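Local structure of replication initiation and membrane attachment protein (5WTN) at the interface of chains A and B and the interface of chains A and C. The protein takes part in bacterial DNA replication as a primosomal protein, forming a tetramer and a complex with a primosomal re-initiation protein. Numbering follows the deposited sequence. Chains: chain A/B/C, Replication initiation and membrane attachment protein.

Contact 1: the interface of chains A and B. Residues chain A 120-122, 125; chain B 232, 235-236, 263, 267.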
loop_
_atom_site.group_PDB
_atom_site.type_symbol
_atom_site.label_atom_id
_atom_site.label_comp_id
_atom_site.label_asym_id
_atom_site.label_seq_id
_atom_site.Cartn_x
_atom_site.Cartn_y
_atom_site.Cartn_z
ATOM N N ARG A 120 9.787 -1.218 22.510
ATOM C CA ARG A 120 11.061 -1.325 23.211
ATOM C C ARG A 120 11.550 0.016 23.755
ATOM O O ARG A 120 12.606 0.088 24.382
ATOM C CB ARG A 120 12.124 -1.936 22.293
ATOM C CG ARG A 120 12.353 -3.423 22.512
ATOM C CD ARG A 120 13.822 -3.782 22.368
ATOM N NE ARG A 120 14.416 -3.190 21.172
ATOM C CZ ARG A 120 14.421 -3.768 19.976
ATOM N NH1 ARG A 120 13.864 -4.960 19.812
ATOM N NH2 ARG A 120 14.983 -3.155 18.943
ATOM N N ASP A 121 10.783 1.077 23.514
ATOM C CA ASP A 121 11.163 2.398 23.988
ATOM C C ASP A 121 10.760 2.588 25.449
ATOM O O ASP A 121 9.623 2.266 25.846
ATOM C CB ASP A 121 10.521 3.473 23.118
ATOM C CG ASP A 121 10.961 4.870 23.495
ATOM O OD1 ASP A 121 10.297 5.472 24.361
ATOM O OD2 ASP A 121 11.953 5.372 22.913
ATOM N N GLU A 122 11.700 3.105 26.238
ATOM C CA GLU A 122 11.470 3.339 27.651
ATOM C C GLU A 122 10.207 4.156 27.925
ATOM O O GLU A 122 9.362 3.743 28.706
ATOM C CB GLU A 122 12.683 3.996 28.294
ATOM C CG GLU A 122 13.888 3.090 28.394
ATOM C CD GLU A 122 14.687 3.048 27.105
ATOM O OE1 GLU A 122 14.353 3.799 26.152
ATOM O OE2 GLU A 122 15.650 2.254 27.037
ATOM N N SER A 125 6.146 3.209 25.446
ATOM C CA SER A 125 5.380 2.070 25.918
ATOM C C SER A 125 4.650 2.377 27.220
ATOM O O SER A 125 3.458 2.118 27.317
ATOM C CB SER A 125 6.296 0.871 26.100
ATOM O OG SER A 125 7.454 1.283 26.803
ATOM N N ALA B 232 18.774 5.524 28.238
ATOM C CA ALA B 232 17.825 4.918 29.153
ATOM C C ALA B 232 17.680 5.743 30.419
ATOM O O ALA B 232 16.560 5.983 30.879
ATOM C CB ALA B 232 18.248 3.504 29.481
ATOM N N LYS B 235 15.700 8.942 29.669
ATOM C CA LYS B 235 14.284 8.647 29.492
ATOM C C LYS B 235 13.601 8.231 30.794
ATOM O O LYS B 235 12.477 8.650 31.059
ATOM C CB LYS B 235 14.056 7.607 28.388
ATOM C CG LYS B 235 14.585 8.029 27.021
ATOM C CD LYS B 235 14.033 7.156 25.906
ATOM C CE LYS B 235 14.541 7.595 24.533
ATOM N NZ LYS B 235 14.238 6.581 23.472
ATOM N N LEU B 236 14.269 7.430 31.615
ATOM C CA LEU B 236 13.649 7.026 32.870
ATOM C C LEU B 236 13.571 8.220 33.837
ATOM O O LEU B 236 12.598 8.371 34.574
ATOM C CB LEU B 236 14.383 5.848 33.509
ATOM C CG LEU B 236 14.439 4.475 32.830
ATOM C CD1 LEU B 236 15.300 3.550 33.669
ATOM C CD2 LEU B 236 13.079 3.853 32.608
ATOM N N ILE B 263 19.761 -2.609 31.126
ATOM C CA ILE B 263 18.725 -1.612 30.988
ATOM C C ILE B 263 17.410 -2.157 31.503
ATOM O O ILE B 263 16.702 -1.462 32.227
ATOM C CB ILE B 263 18.586 -1.128 29.540
ATOM C CG1 ILE B 263 19.879 -0.442 29.091
ATOM C CG2 ILE B 263 17.414 -0.167 29.403
ATOM C CD1 ILE B 263 19.879 -0.011 27.629
ATOM N N ARG B 267 15.060 -0.507 34.279
ATOM C CA ARG B 267 13.681 -0.090 34.045
ATOM C C ARG B 267 12.807 -0.569 35.207
ATOM O O ARG B 267 11.990 0.200 35.730
ATOM C CB ARG B 267 13.155 -0.586 32.677
ATOM C CG ARG B 267 13.814 0.107 31.450
ATOM C CD ARG B 267 13.357 -0.454 30.075
ATOM N NE ARG B 267 11.941 -0.190 29.777
ATOM C CZ ARG B 267 11.303 -0.554 28.656
ATOM N NH1 ARG B 267 11.950 -1.203 27.693
ATOM N NH2 ARG B 267 10.005 -0.272 28.490
#

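Contact 2: the interface of chains A and B. Residues chain A 161, 165, 199; chain B 86-87, 123-124, 127.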
loop_
_atom_site.group_PDB
_atom_site.type_symbol
_atom_site.label_atom_id
_atom_site.label_comp_id
_atom_site.label_asym_id
_atom_site.label_seq_id
_atom_site.Cartn_x
_atom_site.Cartn_y
_atom_site.Cartn_z
ATOM N N PHE A 161 25.846 -16.153 -0.750
ATOM C CA PHE A 161 25.948 -15.547 -2.066
ATOM C C PHE A 161 26.950 -16.341 -2.884
ATOM O O PHE A 161 26.723 -16.626 -4.060
ATOM C CB PHE A 161 26.418 -14.103 -1.919
ATOM C CG PHE A 161 26.246 -13.268 -3.162
ATOM C CD1 PHE A 161 25.142 -12.431 -3.303
ATOM C CD2 PHE A 161 27.188 -13.300 -4.177
ATOM C CE1 PHE A 161 24.971 -11.646 -4.447
ATOM C CE2 PHE A 161 27.024 -12.519 -5.320
ATOM C CZ PHE A 161 25.912 -11.685 -5.454
ATOM N N PHE A 165 26.440 -18.067 -6.604
ATOM C CA PHE A 165 26.853 -17.092 -7.618
ATOM C C PHE A 165 28.363 -17.020 -7.786
ATOM O O PHE A 165 29.119 -17.355 -6.866
ATOM C CB PHE A 165 26.378 -15.696 -7.223
ATOM C CG PHE A 165 24.895 -15.516 -7.273
ATOM C CD1 PHE A 165 24.233 -15.463 -8.496
ATOM C CD2 PHE A 165 24.158 -15.360 -6.091
ATOM C CE1 PHE A 165 22.853 -15.289 -8.546
ATOM C CE2 PHE A 165 22.760 -15.184 -6.126
ATOM C CZ PHE A 165 22.108 -15.145 -7.352
ATOM N N TYR A 199 22.963 -10.270 2.634
ATOM C CA TYR A 199 23.564 -11.425 1.997
ATOM C C TYR A 199 24.908 -11.671 2.690
ATOM O O TYR A 199 25.458 -10.750 3.324
ATOM C CB TYR A 199 23.689 -11.251 0.472
ATOM C CG TYR A 199 24.687 -10.225 -0.013
ATOM C CD1 TYR A 199 26.049 -10.452 0.084
ATOM C CD2 TYR A 199 24.267 -9.049 -0.622
ATOM C CE1 TYR A 199 26.969 -9.523 -0.370
ATOM C CE2 TYR A 199 25.183 -8.117 -1.093
ATOM C CZ TYR A 199 26.535 -8.360 -0.958
ATOM O OH TYR A 199 27.463 -7.443 -1.406
ATOM N N GLY B 86 20.615 -16.599 -1.715
ATOM C CA GLY B 86 21.960 -16.094 -1.914
ATOM C C GLY B 86 22.003 -14.578 -1.867
ATOM O O GLY B 86 22.959 -13.975 -1.369
ATOM N N ILE B 87 20.947 -13.971 -2.397
ATOM C CA ILE B 87 20.859 -12.540 -2.516
ATOM C C ILE B 87 20.313 -11.997 -1.215
ATOM O O ILE B 87 20.298 -10.803 -1.017
ATOM C CB ILE B 87 19.947 -12.142 -3.694
ATOM C CG1 ILE B 87 20.315 -10.765 -4.257
ATOM C CG2 ILE B 87 18.481 -12.183 -3.294
ATOM C CD1 ILE B 87 21.518 -10.754 -5.038
ATOM N N MET B 123 28.911 -4.848 -4.249
ATOM C CA MET B 123 28.677 -5.768 -5.339
ATOM C C MET B 123 27.389 -5.472 -6.089
ATOM O O MET B 123 27.403 -5.456 -7.324
ATOM C CB MET B 123 28.753 -7.207 -4.850
ATOM C CG MET B 123 29.957 -7.464 -3.986
ATOM S SD MET B 123 30.349 -9.187 -3.798
ATOM C CE MET B 123 28.716 -9.881 -3.564
ATOM N N LEU B 124 26.312 -5.180 -5.349
ATOM C CA LEU B 124 24.986 -5.104 -5.930
ATOM C C LEU B 124 24.912 -3.993 -6.954
ATOM O O LEU B 124 24.381 -4.166 -8.057
ATOM C CB LEU B 124 23.925 -4.923 -4.856
ATOM C CG LEU B 124 23.825 -6.055 -3.821
ATOM C CD1 LEU B 124 22.716 -5.846 -2.809
ATOM C CD2 LEU B 124 23.624 -7.362 -4.532
ATOM N N PHE B 127 27.089 -4.999 -9.972
ATOM C CA PHE B 127 26.370 -5.967 -10.797
ATOM C C PHE B 127 25.176 -5.337 -11.528
ATOM O O PHE B 127 25.096 -5.420 -12.742
ATOM C CB PHE B 127 25.935 -7.210 -10.001
ATOM C CG PHE B 127 27.077 -8.091 -9.547
ATOM C CD1 PHE B 127 28.136 -8.388 -10.387
ATOM C CD2 PHE B 127 27.086 -8.617 -8.262
ATOM C CE1 PHE B 127 29.169 -9.198 -9.948
ATOM C CE2 PHE B 127 28.132 -9.433 -7.818
ATOM C CZ PHE B 127 29.162 -9.725 -8.658
#

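Contact 3: the interface of chains A and B. Residues chain A 86-87, 123-124, 127; chain B 161, 199, 201, 238.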
loop_
_atom_site.group_PDB
_atom_site.type_symbol
_atom_site.label_atom_id
_atom_site.label_comp_id
_atom_site.label_asym_id
_atom_site.label_seq_id
_atom_site.Cartn_x
_atom_site.Cartn_y
_atom_site.Cartn_z
ATOM N N GLY A 86 7.959 17.174 18.579
ATOM C CA GLY A 86 8.489 16.637 19.805
ATOM C C GLY A 86 8.493 15.137 19.805
ATOM O O GLY A 86 9.426 14.525 20.326
ATOM N N ILE A 87 7.487 14.530 19.186
ATOM C CA ILE A 87 7.401 13.077 19.201
ATOM C C ILE A 87 8.227 12.397 18.092
ATOM O O ILE A 87 8.232 11.177 17.978
ATOM C CB ILE A 87 5.943 12.559 19.245
ATOM C CG1 ILE A 87 5.896 11.219 19.994
ATOM C CG2 ILE A 87 5.370 12.399 17.850
ATOM C CD1 ILE A 87 4.684 11.012 20.781
ATOM N N MET A 123 10.076 5.299 27.272
ATOM C CA MET A 123 8.966 6.207 27.531
ATOM C C MET A 123 7.632 5.883 26.841
ATOM O O MET A 123 6.592 5.865 27.479
ATOM C CB MET A 123 9.422 7.652 27.279
ATOM C CG MET A 123 9.812 8.347 28.545
ATOM S SD MET A 123 10.596 9.902 28.288
ATOM C CE MET A 123 9.792 10.478 26.811
ATOM N N LEU A 124 7.679 5.589 25.547
ATOM C CA LEU A 124 6.471 5.496 24.738
ATOM C C LEU A 124 5.566 4.368 25.166
ATOM O O LEU A 124 4.365 4.545 25.239
ATOM C CB LEU A 124 6.822 5.369 23.258
ATOM C CG LEU A 124 7.528 6.611 22.720
ATOM C CD1 LEU A 124 7.933 6.468 21.256
ATOM C CD2 LEU A 124 6.618 7.804 22.915
ATOM N N PHE A 127 3.800 5.329 28.640
ATOM C CA PHE A 127 2.744 6.264 28.267
ATOM C C PHE A 127 1.558 5.595 27.581
ATOM O O PHE A 127 0.413 5.830 27.949
ATOM C CB PHE A 127 3.277 7.345 27.359
ATOM C CG PHE A 127 4.117 8.350 28.061
ATOM C CD1 PHE A 127 3.754 8.828 29.303
ATOM C CD2 PHE A 127 5.288 8.815 27.479
ATOM C CE1 PHE A 127 4.529 9.755 29.948
ATOM C CE2 PHE A 127 6.074 9.738 28.123
ATOM C CZ PHE A 127 5.695 10.210 29.355
ATOM N N PHE B 161 11.072 16.742 22.717
ATOM C CA PHE B 161 9.973 16.110 23.416
ATOM C C PHE B 161 9.669 16.920 24.664
ATOM O O PHE B 161 8.517 17.252 24.947
ATOM C CB PHE B 161 10.402 14.687 23.792
ATOM C CG PHE B 161 9.269 13.794 24.186
ATOM C CD1 PHE B 161 8.707 12.939 23.263
ATOM C CD2 PHE B 161 8.762 13.811 25.480
ATOM C CE1 PHE B 161 7.647 12.118 23.610
ATOM C CE2 PHE B 161 7.702 12.995 25.837
ATOM C CZ PHE B 161 7.142 12.142 24.902
ATOM N N TYR B 199 12.690 10.581 18.718
ATOM C CA TYR B 199 12.340 11.767 19.453
ATOM C C TYR B 199 13.550 12.193 20.260
ATOM O O TYR B 199 14.410 11.387 20.552
ATOM C CB TYR B 199 11.110 11.555 20.326
ATOM C CG TYR B 199 11.227 10.566 21.467
ATOM C CD1 TYR B 199 11.982 10.851 22.603
ATOM C CD2 TYR B 199 10.503 9.383 21.443
ATOM C CE1 TYR B 199 12.047 9.946 23.665
ATOM C CE2 TYR B 199 10.557 8.489 22.481
ATOM C CZ TYR B 199 11.326 8.766 23.591
ATOM O OH TYR B 199 11.347 7.845 24.619
ATOM N N LEU B 201 15.108 13.960 23.633
ATOM C CA LEU B 201 15.005 14.535 24.958
ATOM C C LEU B 201 16.255 15.341 25.062
ATOM O O LEU B 201 17.349 14.788 25.164
ATOM C CB LEU B 201 15.017 13.474 26.044
ATOM C CG LEU B 201 13.705 12.829 26.461
ATOM C CD1 LEU B 201 13.969 11.730 27.482
ATOM C CD2 LEU B 201 12.765 13.875 27.031
ATOM N N PHE B 238 13.133 11.440 33.111
ATOM C CA PHE B 238 12.009 12.253 32.664
ATOM C C PHE B 238 10.657 11.581 32.872
ATOM O O PHE B 238 9.675 12.237 33.246
ATOM C CB PHE B 238 12.164 12.563 31.176
ATOM C CG PHE B 238 11.096 13.469 30.624
ATOM C CD1 PHE B 238 11.312 14.853 30.539
ATOM C CD2 PHE B 238 9.883 12.943 30.171
ATOM C CE1 PHE B 238 10.336 15.704 30.016
ATOM C CE2 PHE B 238 8.888 13.789 29.650
ATOM C CZ PHE B 238 9.120 15.176 29.574
#

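Contact 4: the interface of chains A and C. Residues chain A 44, 48, 69-70, 72; chain C 35, 39-40.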
loop_
_atom_site.group_PDB
_atom_site.type_symbol
_atom_site.label_atom_id
_atom_site.label_comp_id
_atom_site.label_asym_id
_atom_site.label_seq_id
_atom_site.Cartn_x
_atom_site.Cartn_y
_atom_site.Cartn_z
ATOM N N ALA A 44 -4.313 13.855 11.803
ATOM C CA ALA A 44 -4.773 14.374 10.519
ATOM C C ALA A 44 -3.737 15.297 9.884
ATOM O O ALA A 44 -3.523 15.236 8.674
ATOM C CB ALA A 44 -6.080 15.053 10.643
ATOM N N THR A 48 -2.309 14.849 6.248
ATOM C CA THR A 48 -2.297 15.949 5.310
ATOM C C THR A 48 -0.867 16.271 4.818
ATOM O O THR A 48 -0.645 16.450 3.619
ATOM C CB THR A 48 -3.051 17.178 5.884
ATOM O OG1 THR A 48 -4.406 16.802 6.179
ATOM C CG2 THR A 48 -3.059 18.323 4.898
ATOM N N LEU A 69 -7.182 22.795 3.008
ATOM C CA LEU A 69 -7.218 21.339 2.949
ATOM C C LEU A 69 -7.867 20.705 4.192
ATOM O O LEU A 69 -8.730 19.833 4.075
ATOM C CB LEU A 69 -5.820 20.782 2.697
ATOM C CG LEU A 69 -5.363 20.979 1.254
ATOM C CD1 LEU A 69 -3.896 20.600 1.046
ATOM C CD2 LEU A 69 -6.268 20.170 0.356
ATOM N N MET A 70 -7.471 21.163 5.374
ATOM C CA MET A 70 -7.930 20.546 6.611
ATOM C C MET A 70 -9.190 21.179 7.148
ATOM O O MET A 70 -9.839 20.619 8.041
ATOM C CB MET A 70 -6.828 20.570 7.689
ATOM C CG MET A 70 -5.583 19.775 7.310
ATOM S SD MET A 70 -4.239 20.048 8.422
ATOM C CE MET A 70 -4.910 19.097 9.763
ATOM N N CYS A 72 -9.228 23.946 9.011
ATOM C CA CYS A 72 -8.948 24.481 10.351
ATOM C C CYS A 72 -8.135 25.786 10.318
ATOM O O CYS A 72 -7.652 26.214 9.267
ATOM C CB CYS A 72 -8.241 23.441 11.245
ATOM S SG CYS A 72 -9.193 23.101 12.789
ATOM N N GLN C 35 -11.436 15.496 2.680
ATOM C CA GLN C 35 -11.106 16.270 3.883
ATOM C C GLN C 35 -11.474 17.762 3.819
ATOM O O GLN C 35 -11.895 18.331 4.826
ATOM C CB GLN C 35 -9.640 16.114 4.302
ATOM C CG GLN C 35 -9.436 16.567 5.737
ATOM C CD GLN C 35 -7.990 16.789 6.134
ATOM O OE1 GLN C 35 -7.690 16.949 7.314
ATOM N NE2 GLN C 35 -7.096 16.820 5.161
ATOM N N GLY C 39 -13.716 18.054 6.874
ATOM C CA GLY C 39 -12.783 18.500 7.892
ATOM C C GLY C 39 -11.796 17.418 8.284
ATOM O O GLY C 39 -11.958 16.254 7.918
ATOM N N CYS C 40 -10.768 17.804 9.033
ATOM C CA CYS C 40 -9.746 16.864 9.477
ATOM C C CYS C 40 -10.255 16.001 10.627
ATOM O O CYS C 40 -10.068 14.784 10.633
ATOM C CB CYS C 40 -8.479 17.610 9.902
ATOM S SG CYS C 40 -8.784 19.136 10.821
#

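Contact 1: the interface of chains A and B
The ammonium group of B:Lys235 meets two acidic residues of chain A. Its NZ gives a hydrogen bond and salt bridge to A:Asp121 OD2 at 2.6 Å, reaching the syn side of the carboxylate from 30° out of its plane. A longer salt bridge runs from the same NZ to A:Glu122 OE1 at 3.9 Å. Lysine suits the place because its chain, extended beyond CG, carries the charge from the helix across to both acids at once. With the lysine cut back to an alanine here, A:Asp121 and A:Glu122 would probably lose the ammonium they share, and the flank of the A:Glu122 carboxylate lined by the outer lysine methylenes would be uncovered.

The apolar contacts use the aliphatic stems of charged residues. A:Glu122 CB packs on B:Lys235 CB at 3.9 Å, and its CG lies 4.0 Å from B:Arg267 CD. A:Glu122 bends at chi2 (83°), turning its carboxylate towards B:Ala232 and B:Ile263. B:Arg267 lays a guanidinium face over A:Glu122 CA. Its charged end stays apart from the acid, B:Arg267 NH1 being 5.1 Å from A:Glu122 OE2, and the attraction would be electrostatic at most.

Within chain A, A:Ser125 OG donates a hydrogen bond to A:Asp121 O at 2.6 Å, tying the first turn of helix 122-132 to the preceding residue.

The start of that helix thus sits against two helices of chain B, 227-240 and 263-278.

Contact 2: the interface of chains A and B
A:Phe161, in the short helix 161-164, and A:Tyr199, in a loop, dock between the end of helix 74-87 and the first turns of helix 122-143 of chain B. Both faces of the A:Phe161 ring are covered. A:Phe165, at the start of strand 165-169, puts CD2 over the ring centre, while B:Met123 CE covers the opposite face, 3.8 Å from the centroid. Methionine suits this place, since its flexible chain, bent at chi3, can lay a methyl on an aromatic surface. CG of A:Phe161 points away from its backbone N (chi1 -166°), carrying the ring to B:Ile87, whose CD1 lies 3.6 Å from CE1. B:Phe127 slides past the opposite way and touches the far rim.

A:Tyr199 shares the same methyl group, its CE1 being 3.7 Å from B:Met123 CE. B:Leu124 comes to the edge of the tyrosine ring, CD1 in its plane and CG 3.7 Å from CE2. B:Gly86, lacking a side chain, lets its CA come 4.0 Å from A:Phe161 CA. Its O lies 3.4 Å from A:Tyr199 CB.

Replacing A:Phe161 with an alanine would probably open a gap under B:Met123 CE and take from B:Ile87 CD1 the ring it packs on.

This greasy seam joins the two chains and probably helps hold the tetramer together.

Contact 3: the interface of chains A and B
The thioether of A:Met123 fills the close-packed centre of this contact, between B:Phe161, B:Tyr199 and B:Phe238. Its CE methyl sits over one face of the B:Phe161 ring, 3.7 Å from the centroid and offset towards the rim. The bend at chi3 (33°) turns this methyl onto the ring while the sulfur faces elsewhere: SD lies 3.6 Å from B:Phe238 CD2, the two side chains crossing at about a right angle. Methionine thus offers two apolar surfaces, a methyl for one ring and a polarisable sulfur for another. Nearer the backbone, its CB meets the B:Tyr199 hydroxyl. A:Leu124 closes the packing on that ring, CD1 lying in the ring plane at its edge, 3.5 Å from CE2. Leucine's branched end slides past the tyrosine, presenting a compact hydrocarbon to the rim. At A:Gly86 the bare backbone also allows close approach, its CA standing 3.9 Å from B:Phe161 CA.

Contacts thin out at the margin. B:Leu201 reaches A:Met123 tip to tip, CD1 to SD at 3.9 Å, and hides little surface. A:Phe127 just touches the rim of B:Phe161, CE2 to CZ at 4.2 Å. A:Ile87 runs alongside the same ring, its CG1 4.1 Å from B:Phe161 CE1.

With its methionine plugged among aromatic groups of the partner, the patch brings these side chains together by apolar packing and probably supports the tetramer.

Contact 4: the interface of chains A and C
C:Gln35 reaches across to A:Thr48 with an extended side chain. The two meet at a slant, and NE2 of the glutamine amide gives its hydrogen to the threonine hydroxyl OG1 at 2.9 Å. The bond is nearly straight, 161° at the hydrogen, with OG1 close to the amide plane. That hydroxyl in turn donates to A:Ala44 O at 3.1 Å, one turn back in the same helix. Threonine suits the place because its hydroxyl can accept and donate together, and the backbone link should steady it for the amide.

A:Met70 lies beside C:Gln35, pointing the same way, with CG 3.5 Å from the amide oxygen OE1. Its chain bends at chi3 (74°), bringing the CE methyl to C:Cys40 CB at 3.9 Å. The small cysteine comes close to A:Ala44, whose CB is 3.6 Å from C:Cys40 CB; two short side chains let the helices approach here. C:Cys40 also directs its backbone N and its thiol SG at A:Met70 O, both as weak hydrogen bonds.

In the fold, the end of helix 24-38 and the start of helix 40-55 of chain C, joined through C:Gly39, pack against helix 40-55 and the end of helix 63-70 of chain A, so helix 40-55 serves both sides.

Contacts 1 and 3 are neighbours, their C-alpha centres about 10 Å apart, and share helix 122-132 of chain A and helix 227-240 of chain B: a charged patch borders an apolar one. Contact 2 lies about 40 Å from contact 3 and repeats its core with the chains exchanged, so each chain offers its 86-87 and 123-127 segments to residues 161 and 199 of the other. Contact 4 stands about 26 Å from contact 3 and 46 Å from contact 2, and joins chain A to chain C. Two distinct two-fold interfaces can together build the reported tetramer.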